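Local coordinates for putative uncharacterized protein (Streptococcus pyogenes serotype M1, PDB 3VZH) that probably cuts precursor CRISPR transcripts into CRISPR RNA as a Cas5d endoribonuclease of the RNA-guided antiviral system, at residues Gln40-Ile45 / Asn57-Val62; Ile99-Val104 / Ala123-Ser128; Trp105-Lys110 / Ser114-Ala119. One frame throughout, in Å; residues are numbered along the deposited sequence.

In the fold
Contacts 1 and 2 are buried, and contact 3 lies on the surface. Contact 1 sets helix 39-49 against strand 55-64, close to the centre of the chain. Contact 2 sets strand 95-105 against helix 118-130, with its centre about 11 Å from that of contact 1. The two strands are neighbours in one antiparallel sheet, and I58 N and E61 O probably bond to H102 O and K100 N. Contact 3 ties the loop after strand 95-105 to the start of helix 118-130. Contact 1 is apolar with one bridging water. Contact 2 is aromatic rings and sulfur. Contact 3 combines an arginine laid over an indole face with salt bridges at its tip.

Contact 1: Gln40-Ile45 / Asn57-Val62; sequences QALNGI and NIVTEV
L42 of helix 39-49 packs on V59 and V62 of strand 55-64. Its CB lies 4.1 Å from V59 CG1, and V59 CG2 is as near. Its outer branch goes further along the strand. There L42 CD1 sits 3.7 Å from V62 CB and also touches both methyls of V62. The L42 and V62 side chains cross at about a right angle. One leucine thus spans two valines. CG of L42 is anti to the carbonyl carbon (chi1 -55°) and chi2 is extended, which carries CD1 past V59 to V62.

The helix and strand segments run at 127° to each other, with their axes 8.4 Å apart at closest approach. This is a helix laid across one face of an antiparallel sheet, consistent with the RRM-like fold of Cas5 proteins. On the neighbouring strand, K100 alone is matched by two residues, T60 and E61, in a classic beta bulge. The bulge falls between V59 and V62, three residues apart, whose CB atoms both point to the helix.

N43 adds a polar margin. Its OD1 rests 3.7 Å from V59 CG2. N43 OD1 also accepts a short hydrogen bond, 2.5 Å, from a water. That water accepts from V59 N at 2.7 Å and gives a weak bond to N57 O. The helix side chain is therefore joined to the strand backbone through water, and no direct hydrogen bond links the segments. V59 O is bound by R39 from just before the helix segment. Beyond the two segments, F203 of strand 200-213 touches L42 and V62, while V59 also meets V46 of the same helix and I99 of strand 95-105.

Contact 2: Ile99-Val104 / Ala123-Ser128; sequences IKFHFV and AIMERS
M125 of helix 118-130 reaches between F101 and F103 of strand 95-105. The three side chains make the whole contact, and all are buried. The closer half is at F101. M125 SD lies 3.8 Å from F101 CE1 and 3.9 Å from F101 CZ. The sulfur approaches the ring edge, 87° off the ring normal and 5.0 Å from the ring centroid. This is a Met-aromatic contact of the in-plane kind, in which the sulfur meets the ring hydrogens and not the pi cloud. M125 CE also touches F101 CE1.

The torsions explain the reach. M125 CG is anti to the backbone N (chi1 -177°), and the chain then bends at chi2 and chi3. The sulfur is brought to F101 while the methyl turns toward F103. F101 CG stands between its backbone N and carbonyl carbon (chi1 69°), and the ring end comes nearer the helix than CB does.

Between these segments the F103 half is looser. M125 CE is 4.2 Å from F103 CD1 and meets that ring obliquely. F55 and F9 also pack on F103. No hydrogen bond crosses between the segments. On the outer side of the helix, R127 is exposed and lays its guanidinium over the backbone of A123 and I124. E126 is partly exposed and pairs with R7.

S128, in contrast, is buried. Its OG donates to I124 O at 2.6 Å. That oxygen also accepts from S128 N, from the opposite face of its carbonyl plane. The helix lies beside the sheet with F9 of strand 9-15 and N57 of strand 55-64 also touching M125. V46 of helix 39-49 packs on F101, and I49 of that helix packs on S128.

Contact 3: Trp105-Lys110 / Ser114-Ala119; sequences WNEDRK and SDRLPA
R116 lies along the face of W105, and its tip is held by E107. From the start of the side chain, R116 CB sits over the six-membered ring of W105, 3.7 Å from its centroid and 17° off the ring normal. This is a CH-pi contact. R116 CG comes next, near W105 CD2. R116 CD then lies 3.5 Å from W105 CG, over the same face. The chain is extended from CG to NE, which keeps it flat along the indole. R116 NE donates to a water at 2.9 Å, and that water probably donates in turn to R109 O. R116 CZ lies against W105 CB, which sits over one face of the guanidinium. The ring and guanidinium planes are only 14° apart.

At the tip, R116 NH1 gives a hydrogen bond, part of a salt bridge, to E107 OE1 at 3.1 Å. It meets that oxygen from above the carboxylate plane. R116 NH2 gives a weak one to E107 OE2 at 3.3 Å. The carboxylate and guanidinium planes are 76° apart, so the pair is not the flat side-by-side type. E107 OE2 also forms a salt bridge with K110 NZ at 3.0 Å. E107 thus lies between two positive groups, which probably favours its charged form.

P118 closes the far end of the indole, with P118 CD 3.7 Å from W105 CZ2 at the ring edge. Y4 stacks on W105, and T54 touches both W105 and R116. N106 to R109 form a type I beta turn, and N106 OD1 accepts from D108 N in an Asx turn. R116 is the centre of an inverse gamma turn. A surface salt-bridge network of E107, K110 and R116, with R116 laid on W105, joins the turn after strand 95-105 to the residues that lead into helix 118-130.

Contact 1: Gln40-Ile45 / Asn57-Val62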
ATOM      1  N   GLN A  40      -1.049  -5.286  -2.251  1.00 23.24           N
ATOM      2  CA  GLN A  40      -2.047  -5.768  -1.223  1.00 26.91           C
ATOM      3  C   GLN A  40      -1.796  -5.198   0.202  1.00 24.46           C
ATOM      4  O   GLN A  40      -2.726  -4.714   0.849  1.00 25.10           O
ATOM      5  CB  GLN A  40      -2.172  -7.277  -1.161  1.00 28.53           C
ATOM      6  CG  GLN A  40      -3.448  -7.783  -0.427  1.00 34.61           C
ATOM      7  CD  GLN A  40      -4.721  -7.640  -1.297  1.00 45.75           C
ATOM      8  OE1 GLN A  40      -5.182  -8.610  -1.948  1.00 53.44           O
ATOM      9  NE2 GLN A  40      -5.321  -6.427  -1.299  1.00 52.61           N
ATOM     10  N   ALA A  41      -0.563  -5.231   0.717  1.00 23.89           N
ATOM     11  CA  ALA A  41      -0.320  -4.766   2.056  1.00 23.83           C
ATOM     12  C   ALA A  41      -0.557  -3.253   2.067  1.00 22.46           C
ATOM     13  O   ALA A  41      -1.056  -2.712   3.084  1.00 21.79           O
ATOM     14  CB  ALA A  41       1.129  -4.978   2.435  1.00 23.53           C
ATOM     15  N   LEU A  42      -0.179  -2.558   0.994  1.00 22.43           N
ATOM     16  CA  LEU A  42      -0.415  -1.129   0.983  1.00 19.65           C
ATOM     17  C   LEU A  42      -1.902  -0.743   0.920  1.00 20.91           C
ATOM     18  O   LEU A  42      -2.308   0.236   1.632  1.00 20.32           O
ATOM     19  CB  LEU A  42       0.316  -0.381  -0.163  1.00 20.48           C
ATOM     20  CG  LEU A  42       1.807  -0.669  -0.139  1.00 22.22           C
ATOM     21  CD1 LEU A  42       2.541   0.100  -1.249  1.00 23.40           C
ATOM     22  CD2 LEU A  42       2.347  -0.130   1.191  1.00 23.08           C
ATOM     23  N   ASN A  43      -2.672  -1.515   0.137  1.00 23.80           N
ATOM     24  CA  ASN A  43      -4.149  -1.412   0.090  1.00 25.10           C
ATOM     25  C   ASN A  43      -4.684  -1.549   1.551  1.00 23.85           C
ATOM     26  O   ASN A  43      -5.571  -0.806   1.934  1.00 22.88           O
ATOM     27  CB  ASN A  43      -4.773  -2.566  -0.716  1.00 25.76           C
ATOM     28  CG  ASN A  43      -4.509  -2.418  -2.210  1.00 33.69           C
ATOM     29  OD1 ASN A  43      -4.128  -1.332  -2.669  1.00 29.13           O
ATOM     30  ND2 ASN A  43      -4.683  -3.493  -2.966  1.00 30.67           N
ATOM     31  N   GLY A  44      -4.228  -2.583   2.303  1.00 24.06           N
ATOM     32  CA  GLY A  44      -4.556  -2.727   3.702  1.00 23.65           C
ATOM     33  C   GLY A  44      -4.320  -1.523   4.562  1.00 23.79           C
ATOM     34  O   GLY A  44      -5.160  -1.210   5.400  1.00 23.63           O
ATOM     35  N   ILE A  45      -3.145  -0.894   4.409  1.00 20.03           N
ATOM     36  CA  ILE A  45      -2.788   0.254   5.203  1.00 20.49           C
ATOM     37  C   ILE A  45      -3.662   1.474   4.872  1.00 20.71           C
ATOM     38  O   ILE A  45      -4.229   2.118   5.820  1.00 21.24           O
ATOM     39  CB  ILE A  45      -1.312   0.558   4.944  1.00 22.13           C
ATOM     40  CG1 ILE A  45      -0.421  -0.531   5.689  1.00 21.38           C
ATOM     41  CG2 ILE A  45      -0.959   1.927   5.461  1.00 20.01           C
ATOM     42  CD1 ILE A  45       1.051  -0.533   5.172  1.00 25.06           C
ATOM     43  N   ASN A  57     -10.110   2.552  -2.425  1.00 21.09           N
ATOM     44  CA  ASN A  57      -8.781   3.202  -2.455  1.00 21.50           C
ATOM     45  C   ASN A  57      -7.873   2.489  -3.492  1.00 19.92           C
ATOM     46  O   ASN A  57      -7.844   1.235  -3.538  1.00 22.73           O
ATOM     47  CB  ASN A  57      -8.157   3.032  -1.062  1.00 21.08           C
ATOM     48  CG  ASN A  57      -8.824   3.938  -0.043  1.00 23.30           C
ATOM     49  OD1 ASN A  57      -9.066   5.135  -0.314  1.00 23.81           O
ATOM     50  ND2 ASN A  57      -9.068   3.413   1.136  1.00 23.79           N
ATOM     51  N   ILE A  58      -7.141   3.314  -4.222  1.00 21.52           N
ATOM     52  CA  ILE A  58      -6.263   2.880  -5.320  1.00 23.31           C
ATOM     53  C   ILE A  58      -4.875   3.352  -5.008  1.00 21.56           C
ATOM     54  O   ILE A  58      -4.576   4.584  -5.131  1.00 21.36           O
ATOM     55  CB  ILE A  58      -6.678   3.503  -6.669  1.00 23.61           C
ATOM     56  CG1 ILE A  58      -8.163   3.186  -7.073  1.00 26.50           C
ATOM     57  CG2 ILE A  58      -5.749   3.002  -7.787  1.00 24.42           C
ATOM     58  CD1 ILE A  58      -8.545   1.715  -6.974  1.00 26.44           C
ATOM     59  N   VAL A  59      -4.006   2.424  -4.649  1.00 21.01           N
ATOM     60  CA  VAL A  59      -2.609   2.807  -4.320  1.00 21.36           C
ATOM     61  C   VAL A  59      -1.840   2.863  -5.638  1.00 22.32           C
ATOM     62  O   VAL A  59      -1.794   1.856  -6.373  1.00 25.06           O
ATOM     63  CB  VAL A  59      -1.906   1.818  -3.341  1.00 20.59           C
ATOM     64  CG1 VAL A  59      -0.408   2.181  -3.225  1.00 22.08           C
ATOM     65  CG2 VAL A  59      -2.565   1.941  -1.922  1.00 23.01           C
ATOM     66  N   THR A  60      -1.230   3.995  -5.947  1.00 19.99           N
ATOM     67  CA  THR A  60      -0.614   4.080  -7.297  1.00 20.39           C
ATOM     68  C   THR A  60       0.912   4.037  -7.273  1.00 23.19           C
ATOM     69  O   THR A  60       1.564   3.678  -8.291  1.00 23.20           O
ATOM     70  CB  THR A  60      -1.037   5.331  -8.069  1.00 24.56           C
ATOM     71  OG1 THR A  60      -0.659   6.509  -7.339  1.00 23.50           O
ATOM     72  CG2 THR A  60      -2.546   5.277  -8.346  1.00 24.88           C
ATOM     73  N   GLU A  61       1.501   4.414  -6.146  1.00 22.88           N
ATOM     74  CA  GLU A  61       2.957   4.571  -6.084  1.00 22.33           C
ATOM     75  C   GLU A  61       3.431   4.442  -4.644  1.00 22.49           C
ATOM     76  O   GLU A  61       2.689   4.862  -3.694  1.00 19.86           O
ATOM     77  CB  GLU A  61       3.397   5.881  -6.685  1.00 22.55           C
ATOM     78  CG  GLU A  61       4.864   5.853  -7.078  1.00 25.58           C
ATOM     79  CD  GLU A  61       5.218   7.095  -7.871  1.00 28.06           C
ATOM     80  OE1 GLU A  61       5.370   8.151  -7.282  1.00 26.38           O
ATOM     81  OE2 GLU A  61       5.340   6.993  -9.105  1.00 30.72           O
ATOM     82  N   VAL A  62       4.594   3.828  -4.437  1.00 22.62           N
ATOM     83  CA  VAL A  62       5.258   3.889  -3.092  1.00 22.13           C
ATOM     84  C   VAL A  62       6.718   4.229  -3.207  1.00 22.47           C
ATOM     85  O   VAL A  62       7.356   3.865  -4.219  1.00 20.90           O
ATOM     86  CB  VAL A  62       5.079   2.558  -2.308  1.00 20.35           C
ATOM     87  CG1 VAL A  62       5.711   1.310  -3.040  1.00 22.60           C
ATOM     88  CG2 VAL A  62       5.672   2.679  -0.873  1.00 20.79           C
TER
HETATM   89  O   HOH W   1      -5.016  -0.126  -4.697  1.00 37.20           O

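Contact 2: Ile99-Val104 / Ala123-Ser128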
ATOM      1  N   ILE A  99       3.354   6.674   0.580  1.00 21.70           N
ATOM      2  CA  ILE A  99       2.379   6.048  -0.292  1.00 20.48           C
ATOM      3  C   ILE A  99       1.621   7.225  -0.971  1.00 20.50           C
ATOM      4  O   ILE A  99       1.145   8.134  -0.281  1.00 20.65           O
ATOM      5  CB  ILE A  99       1.359   5.205   0.527  1.00 20.71           C
ATOM      6  CG1 ILE A  99       2.105   4.195   1.430  1.00 20.41           C
ATOM      7  CG2 ILE A  99       0.402   4.422  -0.392  1.00 19.93           C
ATOM      8  CD1 ILE A  99       1.186   3.372   2.367  1.00 21.50           C
ATOM      9  N   LYS A 100       1.430   7.100  -2.265  1.00 19.42           N
ATOM     10  CA  LYS A 100       0.552   7.984  -3.078  1.00 19.66           C
ATOM     11  C   LYS A 100      -0.675   7.161  -3.448  1.00 20.85           C
ATOM     12  O   LYS A 100      -0.534   6.040  -3.946  1.00 20.52           O
ATOM     13  CB  LYS A 100       1.316   8.409  -4.316  1.00 21.93           C
ATOM     14  CG  LYS A 100       0.475   9.257  -5.266  1.00 22.28           C
ATOM     15  CD  LYS A 100       1.312   9.610  -6.531  1.00 23.86           C
ATOM     16  CE  LYS A 100       0.469  10.485  -7.485  1.00 26.56           C
ATOM     17  NZ  LYS A 100       1.204  10.694  -8.793  1.00 30.93           N
ATOM     18  N   PHE A 101      -1.877   7.697  -3.186  1.00 20.46           N
ATOM     19  CA  PHE A 101      -3.060   6.925  -3.475  1.00 19.63           C
ATOM     20  C   PHE A 101      -4.228   7.876  -3.762  1.00 21.48           C
ATOM     21  O   PHE A 101      -4.111   9.076  -3.474  1.00 22.92           O
ATOM     22  CB  PHE A 101      -3.377   5.978  -2.367  1.00 21.21           C
ATOM     23  CG  PHE A 101      -3.852   6.632  -1.068  1.00 21.88           C
ATOM     24  CD1 PHE A 101      -5.233   6.656  -0.736  1.00 25.25           C
ATOM     25  CD2 PHE A 101      -2.931   7.113  -0.179  1.00 24.15           C
ATOM     26  CE1 PHE A 101      -5.651   7.242   0.506  1.00 24.00           C
ATOM     27  CE2 PHE A 101      -3.340   7.698   1.033  1.00 25.59           C
ATOM     28  CZ  PHE A 101      -4.681   7.721   1.380  1.00 25.16           C
ATOM     29  N   HIS A 102      -5.338   7.341  -4.273  1.00 20.20           N
ATOM     30  CA  HIS A 102      -6.545   8.178  -4.466  1.00 21.66           C
ATOM     31  C   HIS A 102      -7.675   7.257  -4.338  1.00 22.35           C
ATOM     32  O   HIS A 102      -7.446   6.075  -4.064  1.00 21.19           O
ATOM     33  CB  HIS A 102      -6.482   8.884  -5.823  1.00 20.95           C
ATOM     34  CG  HIS A 102      -6.529   7.929  -7.000  1.00 23.27           C
ATOM     35  ND1 HIS A 102      -5.419   7.460  -7.599  1.00 24.25           N
ATOM     36  CD2 HIS A 102      -7.656   7.399  -7.721  1.00 23.94           C
ATOM     37  CE1 HIS A 102      -5.782   6.637  -8.641  1.00 26.35           C
ATOM     38  NE2 HIS A 102      -7.167   6.623  -8.723  1.00 25.55           N
ATOM     39  N   PHE A 103      -8.874   7.774  -4.454  1.00 22.43           N
ATOM     40  CA  PHE A 103      -9.994   6.841  -4.475  1.00 20.01           C
ATOM     41  C   PHE A 103     -10.945   7.116  -5.630  1.00 21.11           C
ATOM     42  O   PHE A 103     -10.954   8.211  -6.189  1.00 23.63           O
ATOM     43  CB  PHE A 103     -10.745   6.794  -3.142  1.00 22.61           C
ATOM     44  CG  PHE A 103     -11.350   8.102  -2.684  1.00 22.50           C
ATOM     45  CD1 PHE A 103     -10.684   8.848  -1.675  1.00 24.22           C
ATOM     46  CD2 PHE A 103     -12.568   8.551  -3.189  1.00 24.43           C
ATOM     47  CE1 PHE A 103     -11.231  10.041  -1.225  1.00 23.69           C
ATOM     48  CE2 PHE A 103     -13.133   9.724  -2.709  1.00 26.21           C
ATOM     49  CZ  PHE A 103     -12.455  10.471  -1.733  1.00 24.38           C
ATOM     50  N   VAL A 104     -11.716   6.098  -5.972  1.00 21.77           N
ATOM     51  CA  VAL A 104     -12.757   6.174  -7.027  1.00 22.59           C
ATOM     52  C   VAL A 104     -14.051   5.547  -6.456  1.00 25.65           C
ATOM     53  O   VAL A 104     -13.993   4.870  -5.416  1.00 24.63           O
ATOM     54  CB  VAL A 104     -12.316   5.345  -8.292  1.00 22.10           C
ATOM     55  CG1 VAL A 104     -11.001   5.888  -8.849  1.00 24.04           C
ATOM     56  CG2 VAL A 104     -12.252   3.869  -7.953  1.00 22.18           C
ATOM     57  N   ALA A 123     -12.600  15.253   2.633  1.00 24.74           N
ATOM     58  CA  ALA A 123     -12.355  15.893   3.939  1.00 25.12           C
ATOM     59  C   ALA A 123     -12.050  14.923   5.051  1.00 26.62           C
ATOM     60  O   ALA A 123     -11.094  15.091   5.831  1.00 25.39           O
ATOM     61  CB  ALA A 123     -13.505  16.866   4.329  1.00 26.29           C
ATOM     62  N   ILE A 124     -12.849  13.857   5.085  1.00 25.48           N
ATOM     63  CA  ILE A 124     -12.634  12.812   6.047  1.00 25.17           C
ATOM     64  C   ILE A 124     -11.325  12.106   5.836  1.00 24.93           C
ATOM     65  O   ILE A 124     -10.622  11.772   6.818  1.00 24.34           O
ATOM     66  CB  ILE A 124     -13.819  11.845   6.025  1.00 25.31           C
ATOM     67  CG1 ILE A 124     -15.064  12.650   6.429  1.00 27.77           C
ATOM     68  CG2 ILE A 124     -13.627  10.708   7.049  1.00 25.24           C
ATOM     69  CD1 ILE A 124     -16.297  11.790   6.544  1.00 27.61           C
ATOM     70  N   MET A 125     -10.972  11.854   4.560  1.00 24.59           N
ATOM     71  CA  MET A 125      -9.707  11.224   4.280  1.00 22.69           C
ATOM     72  C   MET A 125      -8.546  12.126   4.794  1.00 22.51           C
ATOM     73  O   MET A 125      -7.655  11.637   5.453  1.00 22.49           O
ATOM     74  CB  MET A 125      -9.573  10.968   2.756  1.00 21.66           C
ATOM     75  CG  MET A 125      -8.252  10.227   2.410  1.00 22.07           C
ATOM     76  SD  MET A 125      -8.082   8.549   3.102  1.00 22.64           S
ATOM     77  CE  MET A 125      -9.168   7.530   2.046  1.00 23.44           C
ATOM     78  N   GLU A 126      -8.565  13.410   4.466  1.00 23.67           N
ATOM     79  CA  GLU A 126      -7.528  14.274   5.017  1.00 25.23           C
ATOM     80  C   GLU A 126      -7.427  14.275   6.558  1.00 25.07           C
ATOM     81  O   GLU A 126      -6.299  14.192   7.116  1.00 27.59           O
ATOM     82  CB  GLU A 126      -7.711  15.704   4.552  1.00 31.24           C
ATOM     83  CG  GLU A 126      -7.978  15.833   3.112  1.00 37.22           C
ATOM     84  CD  GLU A 126      -8.247  17.298   2.747  1.00 47.99           C
ATOM     85  OE1 GLU A 126      -7.881  17.675   1.618  1.00 50.12           O
ATOM     86  OE2 GLU A 126      -8.824  18.058   3.573  1.00 49.49           O
ATOM     87  N   ARG A 127      -8.546  14.401   7.256  1.00 25.83           N
ATOM     88  CA  ARG A 127      -8.604  14.328   8.738  1.00 30.22           C
ATOM     89  C   ARG A 127      -8.136  12.992   9.282  1.00 26.92           C
ATOM     90  O   ARG A 127      -7.402  12.968  10.272  1.00 24.91           O
ATOM     91  CB  ARG A 127     -10.044  14.620   9.259  1.00 31.38           C
ATOM     92  CG  ARG A 127     -10.439  16.054   8.898  1.00 40.24           C
ATOM     93  CD  ARG A 127     -11.633  16.568   9.693  1.00 49.81           C
ATOM     94  NE  ARG A 127     -12.832  16.670   8.865  1.00 60.13           N
ATOM     95  CZ  ARG A 127     -13.864  15.817   8.899  1.00 61.90           C
ATOM     96  NH1 ARG A 127     -14.916  16.022   8.101  1.00 61.40           N
ATOM     97  NH2 ARG A 127     -13.859  14.770   9.731  1.00 63.96           N
ATOM     98  N   SER A 128      -8.510  11.910   8.594  1.00 26.08           N
ATOM     99  CA  SER A 128      -8.089  10.541   9.006  1.00 25.77           C
ATOM    100  C   SER A 128      -6.589  10.365   8.890  1.00 26.22           C
ATOM    101  O   SER A 128      -5.944   9.853   9.828  1.00 25.51           O
ATOM    102  CB  SER A 128      -8.839   9.498   8.182  1.00 27.04           C
ATOM    103  OG  SER A 128     -10.231   9.680   8.386  1.00 27.23           O
TER

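Contact 3: Trp105-Lys110 / Ser114-Ala119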
ATOM      1  N   TRP A 105     -15.215   5.765  -7.090  1.00 24.44           N
ATOM      2  CA  TRP A 105     -16.445   5.146  -6.502  1.00 24.58           C
ATOM      3  C   TRP A 105     -16.365   3.690  -6.740  1.00 25.98           C
ATOM      4  O   TRP A 105     -15.813   3.195  -7.792  1.00 26.00           O
ATOM      5  CB  TRP A 105     -17.752   5.792  -7.113  1.00 26.48           C
ATOM      6  CG  TRP A 105     -17.816   7.310  -6.885  1.00 25.44           C
ATOM      7  CD1 TRP A 105     -18.080   8.321  -7.844  1.00 26.77           C
ATOM      8  CD2 TRP A 105     -17.581   8.037  -5.625  1.00 26.14           C
ATOM      9  NE1 TRP A 105     -18.027   9.560  -7.262  1.00 29.13           N
ATOM     10  CE2 TRP A 105     -17.746   9.472  -5.937  1.00 28.22           C
ATOM     11  CE3 TRP A 105     -17.271   7.658  -4.306  1.00 25.01           C
ATOM     12  CZ2 TRP A 105     -17.585  10.462  -4.956  1.00 28.46           C
ATOM     13  CZ3 TRP A 105     -17.198   8.631  -3.327  1.00 27.24           C
ATOM     14  CH2 TRP A 105     -17.241  10.028  -3.668  1.00 27.45           C
ATOM     15  N   ASN A 106     -16.938   2.941  -5.781  1.00 25.04           N
ATOM     16  CA  ASN A 106     -16.952   1.497  -5.842  1.00 28.04           C
ATOM     17  C   ASN A 106     -18.162   1.049  -6.703  1.00 27.78           C
ATOM     18  O   ASN A 106     -19.294   1.100  -6.239  1.00 27.64           O
ATOM     19  CB  ASN A 106     -17.031   0.919  -4.407  1.00 26.45           C
ATOM     20  CG  ASN A 106     -17.111  -0.600  -4.370  1.00 28.58           C
ATOM     21  OD1 ASN A 106     -16.993  -1.261  -5.405  1.00 30.50           O
ATOM     22  ND2 ASN A 106     -17.287  -1.167  -3.191  1.00 26.46           N
ATOM     23  N   GLU A 107     -17.902   0.567  -7.941  1.00 31.36           N
ATOM     24  CA  GLU A 107     -18.989   0.194  -8.855  1.00 32.96           C
ATOM     25  C   GLU A 107     -19.578  -1.156  -8.497  1.00 34.82           C
ATOM     26  O   GLU A 107     -20.590  -1.621  -9.093  1.00 37.16           O
ATOM     27  CB  GLU A 107     -18.563   0.234 -10.350  1.00 37.79           C
ATOM     28  CG  GLU A 107     -18.325   1.649 -10.834  1.00 41.12           C
ATOM     29  CD  GLU A 107     -19.547   2.573 -10.694  1.00 40.54           C
ATOM     30  OE1 GLU A 107     -19.367   3.761 -10.876  1.00 43.46           O
ATOM     31  OE2 GLU A 107     -20.692   2.177 -10.413  1.00 45.19           O
ATOM     32  N   ASP A 108     -18.987  -1.802  -7.504  1.00 35.12           N
ATOM     33  CA  ASP A 108     -19.641  -2.995  -6.932  1.00 37.56           C
ATOM     34  C   ASP A 108     -20.690  -2.609  -5.900  1.00 37.19           C
ATOM     35  O   ASP A 108     -21.389  -3.478  -5.363  1.00 41.01           O
ATOM     36  CB  ASP A 108     -18.623  -3.906  -6.272  1.00 42.12           C
ATOM     37  CG  ASP A 108     -17.672  -4.528  -7.254  1.00 45.31           C
ATOM     38  OD1 ASP A 108     -18.068  -4.665  -8.412  1.00 42.99           O
ATOM     39  OD2 ASP A 108     -16.534  -4.876  -6.858  1.00 52.99           O
ATOM     40  N   ARG A 109     -20.772  -1.323  -5.574  1.00 33.18           N
ATOM     41  CA  ARG A 109     -21.798  -0.860  -4.601  1.00 33.10           C
ATOM     42  C   ARG A 109     -22.561   0.319  -5.131  1.00 36.13           C
ATOM     43  O   ARG A 109     -22.480   1.444  -4.629  1.00 38.12           O
ATOM     44  CB  ARG A 109     -21.150  -0.524  -3.241  1.00 30.48           C
ATOM     45  CG  ARG A 109     -20.530  -1.739  -2.558  1.00 28.04           C
ATOM     46  CD  ARG A 109     -21.605  -2.718  -2.071  1.00 30.08           C
ATOM     47  NE  ARG A 109     -22.678  -2.111  -1.251  1.00 28.35           N
ATOM     48  CZ  ARG A 109     -22.612  -2.007   0.078  1.00 27.85           C
ATOM     49  NH1 ARG A 109     -23.627  -1.448   0.731  1.00 27.38           N
ATOM     50  NH2 ARG A 109     -21.513  -2.471   0.743  1.00 26.89           N
ATOM     51  N   LYS A 110     -23.335   0.002  -6.156  1.00 40.20           N
ATOM     52  CA  LYS A 110     -24.303   0.901  -6.794  1.00 45.14           C
ATOM     53  C   LYS A 110     -25.391   1.394  -5.828  1.00 40.34           C
ATOM     54  O   LYS A 110     -25.898   2.506  -5.956  1.00 44.59           O
ATOM     55  CB  LYS A 110     -24.963   0.149  -7.956  1.00 50.92           C
ATOM     56  CG  LYS A 110     -24.052  -0.855  -8.681  1.00 56.32           C
ATOM     57  CD  LYS A 110     -24.183  -0.716 -10.197  1.00 56.34           C
ATOM     58  CE  LYS A 110     -22.842  -0.818 -10.947  1.00 55.38           C
ATOM     59  NZ  LYS A 110     -22.657   0.377 -11.835  1.00 55.53           N
ATOM     60  N   SER A 114     -26.104   7.583  -3.207  1.00 33.80           N
ATOM     61  CA  SER A 114     -26.390   8.867  -2.478  1.00 37.23           C
ATOM     62  C   SER A 114     -25.258   9.344  -1.577  1.00 34.80           C
ATOM     63  O   SER A 114     -25.163  10.542  -1.229  1.00 32.94           O
ATOM     64  CB  SER A 114     -27.723   8.763  -1.698  1.00 38.32           C
ATOM     65  OG  SER A 114     -27.566   7.866  -0.610  1.00 37.50           O
ATOM     66  N   ASP A 115     -24.330   8.405  -1.294  1.00 34.02           N
ATOM     67  CA  ASP A 115     -23.144   8.691  -0.467  1.00 32.52           C
ATOM     68  C   ASP A 115     -21.923   9.066  -1.323  1.00 30.66           C
ATOM     69  O   ASP A 115     -20.820   9.244  -0.767  1.00 26.83           O
ATOM     70  CB  ASP A 115     -22.755   7.501   0.402  1.00 29.30           C
ATOM     71  CG  ASP A 115     -21.829   7.899   1.565  1.00 32.15           C
ATOM     72  OD1 ASP A 115     -22.063   8.954   2.214  1.00 34.63           O
ATOM     73  OD2 ASP A 115     -20.819   7.192   1.793  1.00 29.32           O
ATOM     74  N   ARG A 116     -22.121   9.113  -2.654  1.00 29.77           N
ATOM     75  CA  ARG A 116     -20.962   9.485  -3.540  1.00 29.64           C
ATOM     76  C   ARG A 116     -20.713  10.984  -3.503  1.00 32.37           C
ATOM     77  O   ARG A 116     -21.022  11.725  -4.482  1.00 33.59           O
ATOM     78  CB  ARG A 116     -21.137   8.990  -4.995  1.00 30.10           C
ATOM     79  CG  ARG A 116     -21.155   7.485  -5.085  1.00 28.29           C
ATOM     80  CD  ARG A 116     -21.295   6.965  -6.489  1.00 29.13           C
ATOM     81  NE  ARG A 116     -21.247   5.511  -6.469  1.00 28.46           N
ATOM     82  CZ  ARG A 116     -21.101   4.736  -7.542  1.00 29.65           C
ATOM     83  NH1 ARG A 116     -21.131   5.284  -8.757  1.00 32.46           N
ATOM     84  NH2 ARG A 116     -21.012   3.420  -7.411  1.00 27.70           N
ATOM     85  N   LEU A 117     -20.163  11.448  -2.388  1.00 30.76           N
ATOM     86  CA  LEU A 117     -20.026  12.877  -2.091  1.00 30.48           C
ATOM     87  C   LEU A 117     -18.561  13.197  -1.988  1.00 29.56           C
ATOM     88  O   LEU A 117     -17.942  12.930  -0.946  1.00 28.15           O
ATOM     89  CB  LEU A 117     -20.751  13.165  -0.764  1.00 30.80           C
ATOM     90  CG  LEU A 117     -22.243  12.730  -0.773  1.00 33.82           C
ATOM     91  CD1 LEU A 117     -22.856  12.463   0.622  1.00 34.39           C
ATOM     92  CD2 LEU A 117     -23.077  13.747  -1.552  1.00 37.14           C
ATOM     93  N   PRO A 118     -17.978  13.736  -3.046  1.00 30.89           N
ATOM     94  CA  PRO A 118     -16.544  13.874  -3.079  1.00 30.91           C
ATOM     95  C   PRO A 118     -16.001  14.806  -1.975  1.00 31.83           C
ATOM     96  O   PRO A 118     -15.000  14.444  -1.353  1.00 29.67           O
ATOM     97  CB  PRO A 118     -16.247  14.468  -4.488  1.00 33.10           C
ATOM     98  CG  PRO A 118     -17.546  14.681  -5.136  1.00 35.66           C
ATOM     99  CD  PRO A 118     -18.619  14.014  -4.356  1.00 33.95           C
ATOM    100  N   ALA A 119     -16.672  15.937  -1.677  1.00 30.96           N
ATOM    101  CA  ALA A 119     -16.120  16.853  -0.657  1.00 30.61           C
ATOM    102  C   ALA A 119     -16.142  16.194   0.706  1.00 32.80           C
ATOM    103  O   ALA A 119     -15.205  16.379   1.496  1.00 33.84           O
ATOM    104  CB  ALA A 119     -16.877  18.189  -0.628  1.00 33.58           C
TER
HETATM  105  O   HOH W   2     -20.609   3.577  -4.417  1.00 29.88           O